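Local coordinates for hydroxymethyldihydropterin pyrophosphokinase-dihydropteroate synthase, putative (Plasmodium vivax, PDB 5Z79), which catalyses the pyrophosphorylation of 6-hydroxymethyl-7,8-dihydropterin and then its coupling to 4-aminobenzoate, giving dihydropteroate on the folate pathway, at residues R135-N140 / P265-K270; I121-V126 / Y216-K221; I51-P56 / T157-N162. All coordinates share one frame; numbering follows the deposited sequence.

How the contacts relate
All three contacts belong to the pyrophosphokinase half of the enzyme. Contacts 1 and 2 are neighbours, with centres about 14 Å apart, and they touch where Ile136 CG1 meets Phe219 CZ at 4.2 Å. Contact 3 stands apart: its centre is about 19 Å from that of contact 1 and about 30 Å from that of contact 2. The two substrate sites link contacts 1 and 3. His266 of contact 1 binds the terminal phosphate of the nucleotide analogue, whereas Thr54, Phe160 and Asn162 of contact 3 hold the pterin. The side chain of Tyr268 in contact 1 is about 7 Å from the bound pterine. In contact 2, the side chain of Phe219 is about 7 Å from the analogue.

Contact 1 of 3, residues R135-N140 / P265-K270; sequences RIIKRN and PHVYTK. With APC (diphosphomethylphosphonic acid adenosyl ester), chain H.
The Tyr268 ring presents its edge to helix 126-146, where Asn140 ND2 lies near the ring plane and the amide is tilted only 23° from it. One ring face is overlain toward its rim by CG1 of the preceding residue, Val267; Ile137 CG1 approaches obliquely, 4.0 Å from CE1. A type I beta turn, His266 to Thr269, puts this ring against the helix in the HPPK domain. The turn follows strand 262-264, and Thr269 OG1 donates to His266 O within it.

Asn140 ND2 makes a weak hydrogen bond to Tyr268 OH, 3.1 Å long and bent to 132°. The other end of that amide, OD1, accepts from Arg139 NH2 close to the guanidinium plane, while Ile136 CD1 lies over a face of the same guanidinium. Ile137 and Val267 run past each other in opposite senses, their CG1 atoms 3.5 Å apart. Arg272, a residue of both substrate pockets, makes a cation-pi contact with Tyr268.

The His266 ring meets the nucleotide analogue at its edge, with APC N6 in plane, and NE2 donates to the terminal phosphate oxygen O2G at 3.2 Å.

Contact 2 of 3, residues I121-V126 / Y216-K221; sequences IREVSV and YTIFEK
Arg122 and Glu220 form the salt bridge of this contact, in which NE donates to OE2 at 3.0 Å. The carboxylate oxygen uses its syn lone pair and sits near the guanidinium plane, although the two flat groups stand almost perpendicular, 87° apart. Arg122 bends at chi3 (103°), which sets the position of NE, and Glu220 at chi2 (-54°), which sets that of CD. Val124 CG2 lies over one face of the same guanidinium, toward its rim.

Two further hydrogen bonds tie the loop 121-126 to the chain leading into strand 218-220. Val124 N donates to Thr217 O over 3.0 Å, and Thr217 N in turn donates to Glu123 OE1, also at 3.0 Å, through the anti lone pair of that oxygen. Thr217 is thus gripped by both its amide and its carbonyl; Glu123 CA adds a CA-H...O contact to the latter, at 3.4 Å.

The apolar contact is between Ile121 and Ile218, which cross at about a right angle, their CG2 atoms 4.1 Å apart; Glu220 CG packs on the same Ile121 methyl. Strand 218-220 pairs with strand 262-264, and Leu262 adds to the packing of Ile121 and Ile218. Further along the loop, methyls lie against backbone atoms: Val124 CG2 reaches Phe219 N at 3.8 Å, and Thr217 CG2 faces Val124 O. Ser125 then N-caps helix 126-146, its OG bonded to Asp128 N.

The loop therefore enters the helix already fixed to a two-stranded sheet of the HPPK domain. Acidic groups do the accepting at both ends: Glu220 meets a positive charge, whereas Glu123 meets a neutral amide. The Arg122 bond probably favours the charged carboxylate of Glu220, which may offset some of the repulsion between Arg122 NH2 and Lys221 NZ, 5.1 Å apart.

Contact 3 of 3, residues I51-P56 / T157-N162; sequences IYETVP and TSYFFN. With PE0 (pterine), chain K.
Pro56 CG abuts the edge of the Phe160 ring just past the end of strand 43-54, in the plane of the ring and 3.7 Å from CD2. The pterin ligand lies over one face of that ring, its C4 offset toward the rim. Thr54 and Asn162 add polar contacts to this side of the pterin site: OD1 of Asn162 accepts from pterin N2 at 2.9 Å, and Thr54 OG1 from N6 at 3.2 Å. With chi1 at 55°, OG1 sits between the backbone N and carbonyl carbon, from where it also donates weakly to Phe160 O.

On the opposite sheet face Glu53 fills the gap between two aromatic rings. Its OE1 rests 3.4 Å above one face of Tyr159, the carboxylate stacked within 28° of the ring, while CG meets Phe161 CE1 at 3.6 Å. OE2 is bonded to Tyr330 OH. Backbone bonds join the antiparallel hydrogen-bonded pairs Tyr52–Asn162 and Thr54–Phe160.

Strand 43-54 is itself flanked by strand 319-323, and 160-169 by 13-21; helix 273-282 packs on the Tyr52, Thr54 and Asn162 face, helix 27-42 on the side of Ile51 and Phe161.

Contact 1 of 3, residues R135-N140 / P265-K270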
loop_
_atom_site.group_PDB
_atom_site.type_symbol
_atom_site.label_atom_id
_atom_site.label_comp_id
_atom_site.label_asym_id
_atom_site.label_seq_id
_atom_site.Cartn_x
_atom_site.Cartn_y
_atom_site.Cartn_z
ATOM N N ARG A 135 -34.601 -23.330 30.362
ATOM C CA ARG A 135 -35.389 -24.436 29.812
ATOM C C ARG A 135 -35.675 -24.264 28.331
ATOM O O ARG A 135 -35.574 -25.212 27.585
ATOM C CB ARG A 135 -36.722 -24.553 30.502
ATOM C CG ARG A 135 -36.625 -24.870 31.952
ATOM C CD ARG A 135 -37.932 -25.474 32.392
ATOM N NE ARG A 135 -37.987 -25.584 33.847
ATOM C CZ ARG A 135 -37.475 -26.583 34.568
ATOM N NH1 ARG A 135 -36.829 -27.603 33.997
ATOM N NH2 ARG A 135 -37.619 -26.558 35.893
ATOM N N ILE A 136 -36.064 -23.065 27.917
ATOM C CA ILE A 136 -36.412 -22.804 26.515
ATOM C C ILE A 136 -35.189 -22.925 25.625
ATOM O O ILE A 136 -35.304 -23.393 24.496
ATOM C CB ILE A 136 -37.044 -21.386 26.299
ATOM C CG1 ILE A 136 -38.433 -21.283 26.949
ATOM C CG2 ILE A 136 -37.151 -21.013 24.815
ATOM C CD1 ILE A 136 -39.522 -22.152 26.333
ATOM N N ILE A 137 -34.035 -22.485 26.127
ATOM C CA ILE A 137 -32.803 -22.555 25.353
ATOM C C ILE A 137 -32.324 -23.989 25.250
ATOM O O ILE A 137 -31.965 -24.420 24.164
ATOM C CB ILE A 137 -31.662 -21.702 25.936
ATOM C CG1 ILE A 137 -32.007 -20.214 25.850
ATOM C CG2 ILE A 137 -30.367 -21.983 25.175
ATOM C CD1 ILE A 137 -31.104 -19.347 26.691
ATOM N N LYS A 138 -32.314 -24.701 26.380
ATOM C CA LYS A 138 -31.902 -26.118 26.453
ATOM C C LYS A 138 -32.711 -26.941 25.471
ATOM O O LYS A 138 -32.178 -27.818 24.781
ATOM C CB LYS A 138 -32.120 -26.677 27.863
ATOM C CG LYS A 138 -31.504 -28.044 28.126
ATOM C CD LYS A 138 -32.312 -28.849 29.140
ATOM C CE LYS A 138 -31.464 -29.744 30.046
ATOM N NZ LYS A 138 -30.937 -30.974 29.389
ATOM N N ARG A 139 -34.002 -26.623 25.396
ATOM C CA ARG A 139 -34.933 -27.367 24.565
ATOM C C ARG A 139 -34.752 -27.025 23.094
ATOM O O ARG A 139 -34.917 -27.879 22.239
ATOM C CB ARG A 139 -36.353 -27.080 25.022
ATOM C CG ARG A 139 -37.438 -27.966 24.418
ATOM C CD ARG A 139 -38.734 -27.163 24.245
ATOM N NE ARG A 139 -38.536 -25.848 23.585
ATOM C CZ ARG A 139 -39.489 -24.925 23.436
ATOM N NH1 ARG A 139 -40.735 -25.130 23.878
ATOM N NH2 ARG A 139 -39.187 -23.781 22.837
ATOM N N ASN A 140 -34.386 -25.783 22.805
ATOM C CA ASN A 140 -34.086 -25.384 21.431
ATOM C C ASN A 140 -32.819 -26.033 20.951
ATOM O O ASN A 140 -32.777 -26.524 19.839
ATOM C CB ASN A 140 -34.042 -23.861 21.284
ATOM C CG ASN A 140 -35.441 -23.247 21.136
ATOM O OD1 ASN A 140 -36.451 -23.893 21.409
ATOM N ND2 ASN A 140 -35.498 -22.009 20.698
ATOM N N PRO A 265 -36.634 -9.617 29.050
ATOM C CA PRO A 265 -36.036 -9.498 27.722
ATOM C C PRO A 265 -36.178 -10.773 26.889
ATOM O O PRO A 265 -36.553 -11.827 27.395
ATOM C CB PRO A 265 -34.555 -9.223 28.025
ATOM C CG PRO A 265 -34.544 -8.629 29.383
ATOM C CD PRO A 265 -35.651 -9.326 30.113
ATOM N N HIS A 266 -35.871 -10.657 25.607
ATOM C CA HIS A 266 -35.923 -11.774 24.695
ATOM C C HIS A 266 -35.034 -12.840 25.282
ATOM O O HIS A 266 -34.067 -12.533 25.977
ATOM C CB HIS A 266 -35.432 -11.333 23.319
ATOM C CG HIS A 266 -35.701 -12.321 22.237
ATOM N ND1 HIS A 266 -34.794 -13.284 21.877
ATOM C CD2 HIS A 266 -36.765 -12.488 21.425
ATOM C CE1 HIS A 266 -35.292 -14.012 20.899
ATOM N NE2 HIS A 266 -36.490 -13.551 20.608
ATOM N N VAL A 267 -35.374 -14.092 25.011
ATOM C CA VAL A 267 -34.680 -15.224 25.599
ATOM C C VAL A 267 -33.200 -15.237 25.264
ATOM O O VAL A 267 -32.367 -15.510 26.138
ATOM C CB VAL A 267 -35.286 -16.555 25.119
ATOM C CG1 VAL A 267 -34.486 -17.742 25.648
ATOM C CG2 VAL A 267 -36.734 -16.676 25.563
ATOM N N TYR A 268 -32.896 -14.954 23.999
ATOM C CA TYR A 268 -31.524 -14.980 23.469
ATOM C C TYR A 268 -30.732 -13.686 23.519
ATOM O O TYR A 268 -29.605 -13.660 23.051
ATOM C CB TYR A 268 -31.544 -15.478 22.036
ATOM C CG TYR A 268 -31.873 -16.924 21.974
ATOM C CD1 TYR A 268 -30.891 -17.890 22.156
ATOM C CD2 TYR A 268 -33.165 -17.341 21.757
ATOM C CE1 TYR A 268 -31.185 -19.227 22.089
ATOM C CE2 TYR A 268 -33.472 -18.685 21.702
ATOM C CZ TYR A 268 -32.473 -19.613 21.862
ATOM O OH TYR A 268 -32.799 -20.926 21.805
ATOM N N THR A 269 -31.280 -12.636 24.112
ATOM C CA THR A 269 -30.644 -11.343 24.024
ATOM C C THR A 269 -29.174 -11.379 24.410
ATOM O O THR A 269 -28.339 -10.834 23.710
ATOM C CB THR A 269 -31.342 -10.269 24.872
ATOM O OG1 THR A 269 -32.724 -10.141 24.482
ATOM C CG2 THR A 269 -30.665 -8.941 24.645
ATOM N N LYS A 270 -28.839 -12.022 25.520
ATOM C CA LYS A 270 -27.453 -11.991 25.992
ATOM C C LYS A 270 -26.643 -13.178 25.501
ATOM O O LYS A 270 -25.466 -13.278 25.808
ATOM C CB LYS A 270 -27.396 -11.822 27.528
ATOM C CG LYS A 270 -27.225 -13.078 28.372
ATOM C CD LYS A 270 -27.571 -12.783 29.837
ATOM C CE LYS A 270 -26.805 -13.599 30.867
ATOM N NZ LYS A 270 -27.501 -13.445 32.180
HETATM P PG APC H . -35.925 -15.630 17.164
HETATM O O1G APC H . -35.323 -14.893 15.988
HETATM O O2G APC H . -37.134 -14.928 17.738
HETATM O O3G APC H . -34.902 -15.997 18.215
HETATM P PB APC H . -37.692 -17.382 15.616
HETATM O O1B APC H . -37.408 -18.669 14.889
HETATM O O2B APC H . -37.927 -16.186 14.740
HETATM O O3B APC H . -36.480 -17.035 16.592
HETATM P PA APC H . -40.546 -16.543 16.343
HETATM O O1A APC H . -40.954 -16.781 14.915
HETATM O O2A APC H . -40.213 -15.118 16.701
HETATM C C3A APC H . -39.119 -17.610 16.731
HETATM O "O5'" APC H . -41.747 -17.031 17.278
HETATM C "C5'" APC H . -41.709 -18.171 18.175
HETATM C "C4'" APC H . -42.283 -17.771 19.512
HETATM O "O4'" APC H . -41.524 -16.650 20.027
HETATM C "C3'" APC H . -43.755 -17.326 19.518
HETATM O "O3'" APC H . -44.510 -18.146 20.392
HETATM C "C2'" APC H . -43.724 -15.862 19.982
HETATM O "O2'" APC H . -44.736 -15.527 20.905
HETATM C "C1'" APC H . -42.383 -15.762 20.693
HETATM N N9 APC H . -41.794 -14.428 20.648
HETATM C C8 APC H . -41.495 -13.666 19.544
HETATM N N7 APC H . -40.950 -12.506 19.837
HETATM C C5 APC H . -40.878 -12.507 21.223
HETATM C C6 APC H . -40.394 -11.563 22.153
HETATM N N6 APC H . -39.860 -10.394 21.819
HETATM N N1 APC H . -40.466 -11.888 23.463
HETATM C C2 APC H . -40.998 -13.073 23.795
HETATM N N3 APC H . -41.485 -14.035 23.020
HETATM C C4 APC H . -41.394 -13.687 21.729
#

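Contact 2 of 3, residues I121-V126 / Y216-K221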
loop_
_atom_site.group_PDB
_atom_site.type_symbol
_atom_site.label_atom_id
_atom_site.label_comp_id
_atom_site.label_asym_id
_atom_site.label_seq_id
_atom_site.Cartn_x
_atom_site.Cartn_y
_atom_site.Cartn_z
ATOM N N ILE A 121 -48.707 -5.698 32.429
ATOM C CA ILE A 121 -48.499 -7.150 32.497
ATOM C C ILE A 121 -47.651 -7.590 33.712
ATOM O O ILE A 121 -46.735 -6.894 34.127
ATOM C CB ILE A 121 -47.897 -7.695 31.168
ATOM C CG1 ILE A 121 -48.941 -7.643 30.088
ATOM C CG2 ILE A 121 -47.447 -9.157 31.292
ATOM C CD1 ILE A 121 -48.342 -7.819 28.731
ATOM N N ARG A 122 -47.975 -8.766 34.243
ATOM C CA ARG A 122 -47.281 -9.362 35.394
ATOM C C ARG A 122 -45.751 -9.514 35.196
ATOM O O ARG A 122 -45.295 -10.215 34.295
ATOM C CB ARG A 122 -47.944 -10.722 35.730
ATOM C CG ARG A 122 -47.264 -11.539 36.813
ATOM C CD ARG A 122 -47.846 -12.949 36.929
ATOM N NE ARG A 122 -47.017 -14.019 36.320
ATOM C CZ ARG A 122 -46.248 -14.910 36.979
ATOM N NH1 ARG A 122 -46.154 -14.900 38.310
ATOM N NH2 ARG A 122 -45.565 -15.833 36.295
ATOM N N GLU A 123 -44.978 -8.854 36.056
ATOM C CA GLU A 123 -43.527 -9.029 36.131
ATOM C C GLU A 123 -43.134 -10.284 36.935
ATOM O O GLU A 123 -43.946 -10.888 37.594
ATOM C CB GLU A 123 -42.860 -7.778 36.727
ATOM C CG GLU A 123 -42.692 -6.634 35.738
ATOM C CD GLU A 123 -41.642 -5.607 36.177
ATOM O OE1 GLU A 123 -40.464 -5.661 35.700
ATOM O OE2 GLU A 123 -41.992 -4.747 37.024
ATOM N N VAL A 124 -41.871 -10.654 36.876
ATOM C CA VAL A 124 -41.366 -11.910 37.417
ATOM C C VAL A 124 -39.975 -11.634 38.024
ATOM O O VAL A 124 -39.286 -10.696 37.592
ATOM C CB VAL A 124 -41.303 -12.963 36.279
ATOM C CG1 VAL A 124 -40.407 -14.139 36.614
ATOM C CG2 VAL A 124 -42.699 -13.447 35.918
ATOM N N SER A 125 -39.573 -12.407 39.040
ATOM C CA SER A 125 -38.256 -12.212 39.652
ATOM C C SER A 125 -37.153 -12.661 38.719
ATOM O O SER A 125 -37.356 -13.501 37.832
ATOM C CB SER A 125 -38.114 -12.986 40.936
ATOM O OG SER A 125 -37.627 -14.282 40.671
ATOM N N VAL A 126 -35.968 -12.109 38.935
ATOM C CA VAL A 126 -34.848 -12.391 38.054
ATOM C C VAL A 126 -34.515 -13.868 38.100
ATOM O O VAL A 126 -34.218 -14.452 37.085
ATOM C CB VAL A 126 -33.610 -11.545 38.399
ATOM C CG1 VAL A 126 -32.376 -12.060 37.672
ATOM C CG2 VAL A 126 -33.852 -10.091 38.035
ATOM N N TYR A 216 -38.726 -3.736 32.196
ATOM C CA TYR A 216 -39.573 -4.845 32.644
ATOM C C TYR A 216 -38.865 -6.181 32.511
ATOM O O TYR A 216 -38.056 -6.367 31.604
ATOM C CB TYR A 216 -40.913 -4.909 31.872
ATOM C CG TYR A 216 -41.831 -3.677 31.906
ATOM C CD1 TYR A 216 -41.636 -2.639 32.794
ATOM C CD2 TYR A 216 -42.922 -3.596 31.041
ATOM C CE1 TYR A 216 -42.467 -1.538 32.788
ATOM C CE2 TYR A 216 -43.771 -2.510 31.038
ATOM C CZ TYR A 216 -43.547 -1.475 31.914
ATOM O OH TYR A 216 -44.411 -0.381 31.916
ATOM N N THR A 217 -39.177 -7.080 33.442
ATOM C CA THR A 217 -38.734 -8.469 33.441
ATOM C C THR A 217 -39.967 -9.327 33.461
ATOM O O THR A 217 -40.622 -9.390 34.452
ATOM C CB THR A 217 -37.941 -8.819 34.716
ATOM O OG1 THR A 217 -36.690 -8.124 34.730
ATOM C CG2 THR A 217 -37.657 -10.314 34.804
ATOM N N ILE A 218 -40.264 -10.009 32.372
ATOM C CA ILE A 218 -41.557 -10.672 32.185
ATOM C C ILE A 218 -41.385 -12.098 31.621
ATOM O O ILE A 218 -40.610 -12.316 30.702
ATOM C CB ILE A 218 -42.429 -9.835 31.193
ATOM C CG1 ILE A 218 -42.833 -8.490 31.822
ATOM C CG2 ILE A 218 -43.633 -10.637 30.702
ATOM C CD1 ILE A 218 -43.324 -7.449 30.854
ATOM N N PHE A 219 -42.133 -13.056 32.158
ATOM C CA PHE A 219 -42.285 -14.361 31.515
ATOM C C PHE A 219 -43.698 -14.953 31.666
ATOM O O PHE A 219 -44.071 -15.452 32.722
ATOM C CB PHE A 219 -41.245 -15.331 32.037
ATOM C CG PHE A 219 -40.965 -16.467 31.101
ATOM C CD1 PHE A 219 -41.905 -17.469 30.888
ATOM C CD2 PHE A 219 -39.770 -16.542 30.443
ATOM C CE1 PHE A 219 -41.655 -18.522 30.035
ATOM C CE2 PHE A 219 -39.510 -17.592 29.589
ATOM C CZ PHE A 219 -40.455 -18.586 29.386
ATOM N N GLU A 220 -44.466 -14.886 30.583
ATOM C CA GLU A 220 -45.792 -15.454 30.529
ATOM C C GLU A 220 -45.707 -16.668 29.636
ATOM O O GLU A 220 -45.448 -16.549 28.466
ATOM C CB GLU A 220 -46.822 -14.418 30.032
ATOM C CG GLU A 220 -47.096 -13.286 31.023
ATOM C CD GLU A 220 -47.513 -13.758 32.422
ATOM O OE1 GLU A 220 -48.517 -14.481 32.529
ATOM O OE2 GLU A 220 -46.830 -13.410 33.414
ATOM N N LYS A 221 -45.929 -17.836 30.222
ATOM C CA LYS A 221 -45.471 -19.112 29.666
ATOM C C LYS A 221 -46.375 -19.643 28.591
ATOM O O LYS A 221 -45.897 -20.322 27.681
ATOM C CB LYS A 221 -45.351 -20.201 30.748
ATOM C CG LYS A 221 -44.132 -20.122 31.654
ATOM C CD LYS A 221 -44.377 -20.840 32.974
ATOM C CE LYS A 221 -45.303 -19.991 33.857
ATOM N NZ LYS A 221 -46.038 -20.754 34.913
#

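Contact 3 of 3, residues I51-P56 / T157-N162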
loop_
_atom_site.group_PDB
_atom_site.type_symbol
_atom_site.label_atom_id
_atom_site.label_comp_id
_atom_site.label_asym_id
_atom_site.label_seq_id
_atom_site.Cartn_x
_atom_site.Cartn_y
_atom_site.Cartn_z
ATOM N N ILE A 51 -26.333 -2.538 9.863
ATOM C CA ILE A 51 -26.775 -3.880 9.491
ATOM C C ILE A 51 -25.569 -4.770 9.615
ATOM O O ILE A 51 -24.471 -4.302 9.441
ATOM C CB ILE A 51 -27.337 -3.933 8.078
ATOM C CG1 ILE A 51 -28.470 -2.910 7.988
ATOM C CG2 ILE A 51 -27.776 -5.361 7.744
ATOM C CD1 ILE A 51 -29.392 -3.092 6.806
ATOM N N TYR A 52 -25.747 -6.031 9.956
ATOM C CA TYR A 52 -24.594 -6.920 10.051
ATOM C C TYR A 52 -24.896 -8.223 9.356
ATOM O O TYR A 52 -26.005 -8.741 9.414
ATOM C CB TYR A 52 -24.212 -7.194 11.489
ATOM C CG TYR A 52 -23.661 -6.021 12.245
ATOM C CD1 TYR A 52 -24.508 -5.122 12.867
ATOM C CD2 TYR A 52 -22.305 -5.819 12.379
ATOM C CE1 TYR A 52 -24.017 -4.038 13.586
ATOM C CE2 TYR A 52 -21.792 -4.754 13.101
ATOM C CZ TYR A 52 -22.650 -3.858 13.707
ATOM O OH TYR A 52 -22.193 -2.779 14.443
ATOM N N GLU A 53 -23.899 -8.743 8.665
ATOM C CA GLU A 53 -23.986 -10.056 8.076
ATOM C C GLU A 53 -23.435 -11.003 9.090
ATOM O O GLU A 53 -22.240 -10.948 9.362
ATOM C CB GLU A 53 -23.136 -10.137 6.832
ATOM C CG GLU A 53 -23.349 -11.459 6.158
ATOM C CD GLU A 53 -22.447 -11.679 4.985
ATOM O OE1 GLU A 53 -21.362 -12.228 5.250
ATOM O OE2 GLU A 53 -22.851 -11.333 3.831
ATOM N N THR A 54 -24.281 -11.859 9.660
ATOM C CA THR A 54 -23.818 -12.754 10.714
ATOM C C THR A 54 -24.001 -14.208 10.377
ATOM O O THR A 54 -24.887 -14.572 9.592
ATOM C CB THR A 54 -24.497 -12.503 12.085
ATOM O OG1 THR A 54 -25.929 -12.578 11.964
ATOM C CG2 THR A 54 -24.092 -11.162 12.641
ATOM N N VAL A 55 -23.149 -15.033 10.991
ATOM C CA VAL A 55 -23.246 -16.481 10.844
ATOM C C VAL A 55 -24.255 -17.045 11.798
ATOM O O VAL A 55 -24.151 -16.816 12.998
ATOM C CB VAL A 55 -21.945 -17.210 11.112
ATOM C CG1 VAL A 55 -22.220 -18.683 11.443
ATOM C CG2 VAL A 55 -21.074 -17.053 9.886
ATOM N N PRO A 56 -25.208 -17.823 11.269
ATOM C CA PRO A 56 -26.301 -18.314 12.090
ATOM C C PRO A 56 -25.863 -18.939 13.405
ATOM O O PRO A 56 -24.836 -19.649 13.484
ATOM C CB PRO A 56 -26.989 -19.345 11.189
ATOM C CG PRO A 56 -26.708 -18.885 9.785
ATOM C CD PRO A 56 -25.406 -18.122 9.835
ATOM N N THR A 157 -26.766 -22.849 4.793
ATOM C CA THR A 157 -27.696 -22.489 3.686
ATOM C C THR A 157 -27.726 -20.945 3.435
ATOM O O THR A 157 -27.861 -20.473 2.283
ATOM C CB THR A 157 -29.158 -23.018 3.928
ATOM O OG1 THR A 157 -29.151 -24.303 4.600
ATOM C CG2 THR A 157 -29.903 -23.140 2.600
ATOM N N SER A 158 -27.584 -20.159 4.503
ATOM C CA SER A 158 -27.566 -18.708 4.346
ATOM C C SER A 158 -26.884 -17.916 5.501
ATOM O O SER A 158 -26.509 -18.459 6.547
ATOM C CB SER A 158 -29.008 -18.215 4.146
ATOM O OG SER A 158 -29.015 -16.880 3.658
ATOM N N TYR A 159 -26.719 -16.622 5.275
ATOM C CA TYR A 159 -26.240 -15.726 6.300
ATOM C C TYR A 159 -27.464 -15.038 6.861
ATOM O O TYR A 159 -28.544 -15.130 6.281
ATOM C CB TYR A 159 -25.305 -14.690 5.677
ATOM C CG TYR A 159 -23.879 -15.180 5.396
ATOM C CD1 TYR A 159 -22.891 -15.093 6.395
ATOM C CD2 TYR A 159 -23.513 -15.690 4.149
ATOM C CE1 TYR A 159 -21.600 -15.509 6.177
ATOM C CE2 TYR A 159 -22.223 -16.106 3.925
ATOM C CZ TYR A 159 -21.266 -16.014 4.950
ATOM O OH TYR A 159 -19.942 -16.422 4.784
ATOM N N PHE A 160 -27.297 -14.349 7.981
ATOM C CA PHE A 160 -28.382 -13.553 8.550
ATOM C C PHE A 160 -28.027 -12.096 8.531
ATOM O O PHE A 160 -26.926 -11.717 8.937
ATOM C CB PHE A 160 -28.697 -13.949 9.990
ATOM C CG PHE A 160 -29.769 -14.999 10.104
ATOM C CD1 PHE A 160 -31.135 -14.627 10.108
ATOM C CD2 PHE A 160 -29.421 -16.377 10.222
ATOM C CE1 PHE A 160 -32.133 -15.600 10.232
ATOM C CE2 PHE A 160 -30.415 -17.355 10.335
ATOM C CZ PHE A 160 -31.773 -16.967 10.340
ATOM N N PHE A 161 -28.968 -11.282 8.071
ATOM C CA PHE A 161 -28.771 -9.857 8.056
ATOM C C PHE A 161 -29.613 -9.225 9.133
ATOM O O PHE A 161 -30.840 -9.393 9.188
ATOM C CB PHE A 161 -29.070 -9.329 6.688
ATOM C CG PHE A 161 -28.250 -9.994 5.658
ATOM C CD1 PHE A 161 -27.009 -9.512 5.354
ATOM C CD2 PHE A 161 -28.684 -11.165 5.075
ATOM C CE1 PHE A 161 -26.226 -10.154 4.437
ATOM C CE2 PHE A 161 -27.910 -11.817 4.145
ATOM C CZ PHE A 161 -26.674 -11.317 3.832
ATOM N N ASN A 162 -28.920 -8.509 10.004
ATOM C CA ASN A 162 -29.461 -8.182 11.272
ATOM C C ASN A 162 -29.339 -6.725 11.607
ATOM O O ASN A 162 -28.265 -6.151 11.447
ATOM C CB ASN A 162 -28.754 -9.024 12.324
ATOM C CG ASN A 162 -29.525 -10.274 12.659
ATOM O OD1 ASN A 162 -29.007 -11.387 12.563
ATOM N ND2 ASN A 162 -30.778 -10.098 13.046
HETATM C C1 PE0 K . -31.358 -15.564 13.830
HETATM C C4 PE0 K . -30.823 -14.389 13.160
HETATM O O4 PE0 K . -31.541 -13.601 12.535
HETATM N N2 PE0 K . -29.512 -14.219 13.205
HETATM C C3 PE0 K . -28.694 -15.058 13.837
HETATM N N6 PE0 K . -27.388 -14.771 13.832
HETATM N N1 PE0 K . -29.136 -16.140 14.482
HETATM C C2 PE0 K . -30.422 -16.430 14.487
HETATM N N3 PE0 K . -30.877 -17.500 15.094
HETATM C C6 PE0 K . -32.173 -17.787 15.106
HETATM C C5 PE0 K . -33.067 -16.973 14.468
HETATM N N4 PE0 K . -32.638 -15.888 13.843
#